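Side-chain contacts in TsrD (Streptomyces laurentii, PDB 5X7L), which belongs to the SnoaL-like polyketide cyclase family of the NTF2 clan and packs helices against a curved antiparallel beta-sheet: residues A42-R45 with G46-M50; G128-Q132 with L133-P137. All coordinates share one frame; numbering follows the deposited sequence.

Contact 1. Residues A42-R45 with G46-M50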
ATOM      1  N   ALA B  42       3.373 -19.955   1.651  1.00 19.23           N
ATOM      2  CA  ALA B  42       2.298 -20.902   1.354  1.00 20.48           C
ATOM      3  C   ALA B  42       1.990 -20.956  -0.145  1.00 19.80           C
ATOM      4  O   ALA B  42       1.390 -21.919  -0.625  1.00 21.25           O
ATOM      5  CB  ALA B  42       1.044 -20.546   2.137  1.00 21.89           C
ATOM      6  N   VAL B  43       2.396 -19.918  -0.872  1.00 17.78           N
ATOM      7  CA  VAL B  43       2.223 -19.862  -2.318  1.00 16.71           C
ATOM      8  C   VAL B  43       3.357 -20.632  -2.989  1.00 16.19           C
ATOM      9  O   VAL B  43       4.514 -20.521  -2.583  1.00 17.30           O
ATOM     10  CB  VAL B  43       2.190 -18.396  -2.811  1.00 15.37           C
ATOM     11  CG1 VAL B  43       2.206 -18.318  -4.331  1.00 15.42           C
ATOM     12  CG2 VAL B  43       0.964 -17.688  -2.257  1.00 16.67           C
ATOM     13  N   GLU B  44       3.021 -21.414  -4.010  1.00 15.72           N
ATOM     14  CA  GLU B  44       4.018 -22.191  -4.740  1.00 17.53           C
ATOM     15  C   GLU B  44       5.126 -21.300  -5.299  1.00 15.77           C
ATOM     16  O   GLU B  44       4.862 -20.194  -5.765  1.00 15.67           O
ATOM     17  CB  GLU B  44       3.349 -22.968  -5.875  1.00 19.40           C
ATOM     18  CG  GLU B  44       4.290 -23.896  -6.625  1.00 24.56           C
ATOM     19  CD  GLU B  44       3.562 -24.876  -7.524  1.00 28.87           C
ATOM     20  OE1 GLU B  44       2.356 -24.676  -7.784  1.00 28.84           O
ATOM     21  OE2 GLU B  44       4.199 -25.852  -7.970  1.00 35.53           O
ATOM     22  N   ARG B  45       6.365 -21.786  -5.244  1.00 15.88           N
ATOM     23  CA  ARG B  45       7.498 -21.048  -5.799  1.00 15.53           C
ATOM     24  C   ARG B  45       7.390 -20.916  -7.312  1.00 14.60           C
ATOM     25  O   ARG B  45       6.869 -21.803  -7.994  1.00 15.22           O
ATOM     26  CB  ARG B  45       8.828 -21.722  -5.449  1.00 16.45           C
ATOM     27  CG  ARG B  45       9.177 -21.749  -3.968  1.00 16.98           C
ATOM     28  CD  ARG B  45       9.226 -20.352  -3.370  1.00 17.03           C
ATOM     29  NE  ARG B  45       7.920 -19.934  -2.862  1.00 16.11           N
ATOM     30  CZ  ARG B  45       7.586 -18.681  -2.569  1.00 15.15           C
ATOM     31  NH1 ARG B  45       8.456 -17.691  -2.740  1.00 15.57           N
ATOM     32  NH2 ARG B  45       6.368 -18.418  -2.111  1.00 15.88           N
ATOM     33  N   GLY B  46       7.901 -19.803  -7.823  1.00 14.09           N
ATOM     34  CA  GLY B  46       7.909 -19.551  -9.253  1.00 14.00           C
ATOM     35  C   GLY B  46       6.592 -19.004  -9.764  1.00 12.79           C
ATOM     36  O   GLY B  46       5.667 -18.721  -8.998  1.00 13.92           O
ATOM     37  N   ILE B  47       6.508 -18.865 -11.079  1.00 12.60           N
ATOM     38  CA  ILE B  47       5.345 -18.260 -11.707  1.00 12.86           C
ATOM     39  C   ILE B  47       4.059 -19.070 -11.483  1.00 12.92           C
ATOM     40  O   ILE B  47       2.964 -18.500 -11.510  1.00 14.11           O
ATOM     41  CB  ILE B  47       5.618 -18.011 -13.217  1.00 12.10           C
ATOM     42  CG1 ILE B  47       4.554 -17.102 -13.838  1.00 12.61           C
ATOM     43  CG2 ILE B  47       5.764 -19.322 -13.988  1.00 12.34           C
ATOM     44  CD1 ILE B  47       4.914 -16.616 -15.232  1.00 13.84           C
ATOM     45  N   GLU B  48       4.175 -20.374 -11.228  1.00 12.58           N
ATOM     46  CA  GLU B  48       2.987 -21.189 -10.945  1.00 13.06           C
ATOM     47  C   GLU B  48       2.172 -20.655  -9.763  1.00 13.71           C
ATOM     48  O   GLU B  48       0.948 -20.765  -9.757  1.00 14.80           O
ATOM     49  CB  GLU B  48       3.360 -22.654 -10.710  1.00 14.14           C
ATOM     50  CG  GLU B  48       3.557 -23.442 -11.999  1.00 15.59           C
ATOM     51  CD  GLU B  48       2.246 -23.854 -12.649  1.00 15.75           C
ATOM     52  OE1 GLU B  48       1.472 -24.589 -12.004  1.00 17.01           O
ATOM     53  OE2 GLU B  48       1.979 -23.453 -13.805  1.00 16.69           O
ATOM     54  N   GLY B  49       2.841 -20.075  -8.770  1.00 13.39           N
ATOM     55  CA  GLY B  49       2.135 -19.490  -7.637  1.00 14.65           C
ATOM     56  C   GLY B  49       1.199 -18.367  -8.053  1.00 14.51           C
ATOM     57  O   GLY B  49       0.094 -18.235  -7.522  1.00 15.81           O
HETATM   58  N   MSE B  50       1.640 -17.554  -9.006  1.00 14.57           N
HETATM   59  CA  MSE B  50       0.820 -16.448  -9.494  1.00 14.38           C
HETATM   60  C   MSE B  50      -0.228 -16.914 -10.484  1.00 13.76           C
HETATM   61  O   MSE B  50      -1.324 -16.355 -10.522  1.00 14.84           O
HETATM   62  CB  MSE B  50       1.703 -15.355 -10.090  1.00 15.08           C
HETATM   63  CG  MSE B  50       2.465 -14.581  -9.016  1.00 17.23           C
HETATM   64 SE   MSE B  50       1.278 -13.499  -7.869  0.72 21.04          SE
HETATM   65  CE  MSE B  50       0.917 -12.038  -9.118  0.86 22.38           C
TER
HETATM   66  O   HOH W   1       2.373 -26.464 -10.172  1.00 27.83           O
HETATM   67  O   HOH W   2       6.546 -22.088 -10.801  1.00 13.68           O
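Val-43 and Glu-44 meet the first turn of helix 47-60 at Gly-49, whose bare alpha carbon lets the loop come close. CG1 of Val-43 lies 3.5 Å from Gly-49 CA; it is brought there because this branch stands opposite the residue's own backbone N (chi1 172°). The carbonyl oxygen of Glu-44 reaches the same carbon, and the 3.4 Å between Glu-44 O and Gly-49 CA is a CA-H...O contact, bent to 132° at the hydrogen.

Between the loop and the helix, backbone polar groups are linked through water; the direct bonds lie within each segment. Water 2 donates to Arg-45 O and accepts from Glu-48 N at 3.0 Å, joining the loop to an amide of the opening turn. Gly-46, with a positive phi that suits glycine, lies at the bend, and its carbonyl oxygen receives Gly-49 N. On the loop side, the doubly bent chain of Arg-45 folds back so that NH2 donates to Val-43 O at 2.8 Å, while NH1 bonds to His-38 O.

The two glutamates lie on the outer side. Glu-44 extends alongside Glu-48, their carboxylate planes nearly perpendicular (89°), with OE1 of Glu-44 touching Glu-48 CB at 3.7 Å. The OE1 atoms of Glu-44 and Glu-48 are 4.3 Å apart. Water 1 is placed to donate to Glu-44 OE2 and, at 2.8 Å, to Glu-48 OE1, although it cannot serve every acceptor near it at once. Glu-48 OE2 has a salt bridge to Arg-51, one helical turn along.

Across the join, then, the loop is held by glycine contacts and bridging water without a direct hydrogen bond. The paired carboxylates would be expected to disfavour each other's negative charge, a strain that water 1 and Arg-51 probably ease.

Contact 2. Residues G128-Q132 with L133-P137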
ATOM      1  N   GLY B 128     -11.240  -2.926   4.658  1.00 14.43           N
ATOM      2  CA  GLY B 128     -12.346  -2.489   3.815  1.00 14.56           C
ATOM      3  C   GLY B 128     -13.014  -3.651   3.104  1.00 14.04           C
ATOM      4  O   GLY B 128     -14.236  -3.693   2.993  1.00 15.54           O
ATOM      5  N   LEU B 129     -12.213  -4.596   2.620  1.00 13.84           N
ATOM      6  CA  LEU B 129     -12.749  -5.786   1.964  1.00 14.46           C
ATOM      7  C   LEU B 129     -13.645  -6.580   2.918  1.00 14.76           C
ATOM      8  O   LEU B 129     -14.756  -6.977   2.556  1.00 15.30           O
ATOM      9  CB  LEU B 129     -11.614  -6.668   1.440  1.00 14.07           C
ATOM     10  CG  LEU B 129     -12.033  -7.859   0.579  1.00 14.35           C
ATOM     11  CD1 LEU B 129     -12.673  -7.398  -0.724  1.00 15.77           C
ATOM     12  CD2 LEU B 129     -10.837  -8.762   0.312  1.00 16.59           C
ATOM     13  N   HIS B 130     -13.163  -6.796   4.139  1.00 15.10           N
ATOM     14  CA  HIS B 130     -13.945  -7.492   5.162  1.00 16.09           C
ATOM     15  C   HIS B 130     -15.253  -6.777   5.473  1.00 16.92           C
ATOM     16  O   HIS B 130     -16.299  -7.412   5.609  1.00 18.11           O
ATOM     17  CB  HIS B 130     -13.131  -7.650   6.445  1.00 17.12           C
ATOM     18  CG  HIS B 130     -12.212  -8.829   6.433  1.00 17.80           C
ATOM     19  ND1 HIS B 130     -11.082  -8.886   5.647  1.00 17.93           N
ATOM     20  CD2 HIS B 130     -12.261 -10.001   7.109  1.00 19.55           C
ATOM     21  CE1 HIS B 130     -10.472 -10.041   5.844  1.00 19.54           C
ATOM     22  NE2 HIS B 130     -11.168 -10.736   6.724  1.00 20.93           N
ATOM     23  N   ARG B 131     -15.190  -5.454   5.584  1.00 16.62           N
ATOM     24  CA  ARG B 131     -16.384  -4.668   5.876  1.00 18.77           C
ATOM     25  C   ARG B 131     -17.399  -4.730   4.739  1.00 17.73           C
ATOM     26  O   ARG B 131     -18.591  -4.912   4.978  1.00 19.36           O
ATOM     27  CB  ARG B 131     -16.008  -3.222   6.192  1.00 22.36           C
ATOM     28  CG  ARG B 131     -15.531  -3.070   7.625  1.00 26.62           C
ATOM     29  CD  ARG B 131     -14.980  -1.692   7.921  1.00 30.44           C
ATOM     30  NE  ARG B 131     -14.553  -1.592   9.315  1.00 33.73           N
ATOM     31  CZ  ARG B 131     -13.708  -0.679   9.784  1.00 34.75           C
ATOM     32  NH1 ARG B 131     -13.178   0.230   8.973  1.00 36.31           N
ATOM     33  NH2 ARG B 131     -13.385  -0.678  11.073  1.00 35.13           N
ATOM     34  N   GLN B 132     -16.926  -4.599   3.506  1.00 16.19           N
ATOM     35  CA  GLN B 132     -17.817  -4.628   2.352  1.00 16.24           C
ATOM     36  C   GLN B 132     -18.458  -5.995   2.146  1.00 17.02           C
ATOM     37  O   GLN B 132     -19.608  -6.087   1.712  1.00 18.19           O
ATOM     38  CB  GLN B 132     -17.064  -4.216   1.095  1.00 16.18           C
ATOM     39  CG  GLN B 132     -16.628  -2.768   1.104  1.00 16.23           C
ATOM     40  CD  GLN B 132     -15.698  -2.457  -0.044  1.00 17.03           C
ATOM     41  OE1 GLN B 132     -15.812  -3.042  -1.111  1.00 19.87           O
ATOM     42  NE2 GLN B 132     -14.763  -1.545   0.173  1.00 17.64           N
ATOM     43  N   LEU B 133     -17.724  -7.057   2.460  1.00 16.39           N
ATOM     44  CA  LEU B 133     -18.222  -8.411   2.231  1.00 18.32           C
ATOM     45  C   LEU B 133     -18.940  -8.994   3.449  1.00 20.57           C
ATOM     46  O   LEU B 133     -19.273 -10.181   3.470  1.00 22.35           O
ATOM     47  CB  LEU B 133     -17.080  -9.318   1.772  1.00 18.35           C
ATOM     48  CG  LEU B 133     -16.457  -8.898   0.435  1.00 16.77           C
ATOM     49  CD1 LEU B 133     -15.342  -9.854   0.039  1.00 18.01           C
ATOM     50  CD2 LEU B 133     -17.501  -8.798  -0.675  1.00 16.79           C
ATOM     51  N   GLY B 134     -19.192  -8.150   4.446  1.00 21.99           N
ATOM     52  CA  GLY B 134     -20.054  -8.503   5.570  1.00 23.73           C
ATOM     53  C   GLY B 134     -19.400  -9.331   6.657  1.00 25.34           C
ATOM     54  O   GLY B 134     -20.089  -9.902   7.503  1.00 26.79           O
ATOM     55  N   ALA B 135     -18.071  -9.393   6.643  1.00 27.08           N
ATOM     56  CA  ALA B 135     -17.326 -10.183   7.621  1.00 28.05           C
ATOM     57  C   ALA B 135     -17.036  -9.394   8.895  1.00 30.29           C
ATOM     58  O   ALA B 135     -16.730  -9.979   9.934  1.00 32.39           O
ATOM     59  CB  ALA B 135     -16.029 -10.685   7.008  1.00 27.79           C
ATOM     60  N   LEU B 136     -17.128  -8.070   8.802  1.00 31.92           N
ATOM     61  CA  LEU B 136     -16.893  -7.185   9.938  1.00 37.58           C
ATOM     62  C   LEU B 136     -17.887  -6.030   9.930  1.00 43.48           C
ATOM     63  O   LEU B 136     -18.259  -5.539   8.863  1.00 42.34           O
ATOM     64  CB  LEU B 136     -15.468  -6.628   9.903  1.00 38.02           C
ATOM     65  CG  LEU B 136     -14.313  -7.621  10.033  1.00 36.71           C
ATOM     66  CD1 LEU B 136     -12.994  -6.892   9.869  1.00 36.01           C
ATOM     67  CD2 LEU B 136     -14.363  -8.341  11.370  1.00 37.43           C
ATOM     68  N   PRO B 137     -18.320  -5.590  11.122  1.00 47.48           N
ATOM     69  CA  PRO B 137     -19.205  -4.427  11.227  1.00 49.48           C
ATOM     70  C   PRO B 137     -18.494  -3.114  10.900  1.00 50.31           C
ATOM     71  O   PRO B 137     -17.268  -3.091  10.774  1.00 50.34           O
ATOM     72  CB  PRO B 137     -19.649  -4.452  12.693  1.00 48.13           C
ATOM     73  CG  PRO B 137     -18.566  -5.184  13.405  1.00 47.53           C
ATOM     74  CD  PRO B 137     -18.062  -6.209  12.435  1.00 46.58           C
TER
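The carbonyl oxygen of His-130 is gripped from beyond the helix end by two amides: Ala-135 N donates to it at 2.9 Å, and Leu-136 N adds a weak bond at 3.4 Å. One residue earlier, Leu-129 O still accepts Leu-133 N at 3.0 Å, a regular helical bond, whereas Gly-134 N bonds only weakly to Arg-131 O.

Apolar contacts flank these bonds. CD1 of Leu-129 meets CD1 of Leu-133 at 3.7 Å, a pair also packed on Phe-102 of strand 101-113. Leu-136 brings its CD1 to 3.5 Å from His-130 CB, while the methyl of Ala-135 approaches CD2 of the imidazole. His-130 ND1 bonds back to Leu-126 O, which helps fix the ring. Leu-136 also packs on Leu-136 of the second subunit. On the solvent side Arg-131 extends its chain from CG to NE (chi2 173°), bringing NE to a weak bond with Pro-137 O at 3.4 Å.

With Gly-134 at positive phi as C-prime residue, the nested bonds of Ala-135 to His-130 and Gly-134 to Arg-131 form a Schellman motif that ends helix 126-132.

How the contacts relate
Contact 1 lies at the N-terminal end of helix 47-60 and contact 2 at the C-terminal end of helix 126-132: residues 42-50 lead into the one, while residues 128-137 finish the other. They share no element and do not touch, with centres 27 Å apart and nearest atoms about 15 Å apart. Both are partly buried and both turn on a glycine of positive phi. Their chemistry differs, however. Contact 1, nearer the centre of the chain, joins loop to helix through water and has a pair of glutamates on its outer side, whereas contact 2 relies on direct amide-to-carbonyl bonds and leucine packing. Only contact 2 reaches the second subunit, through His-130 and Leu-136.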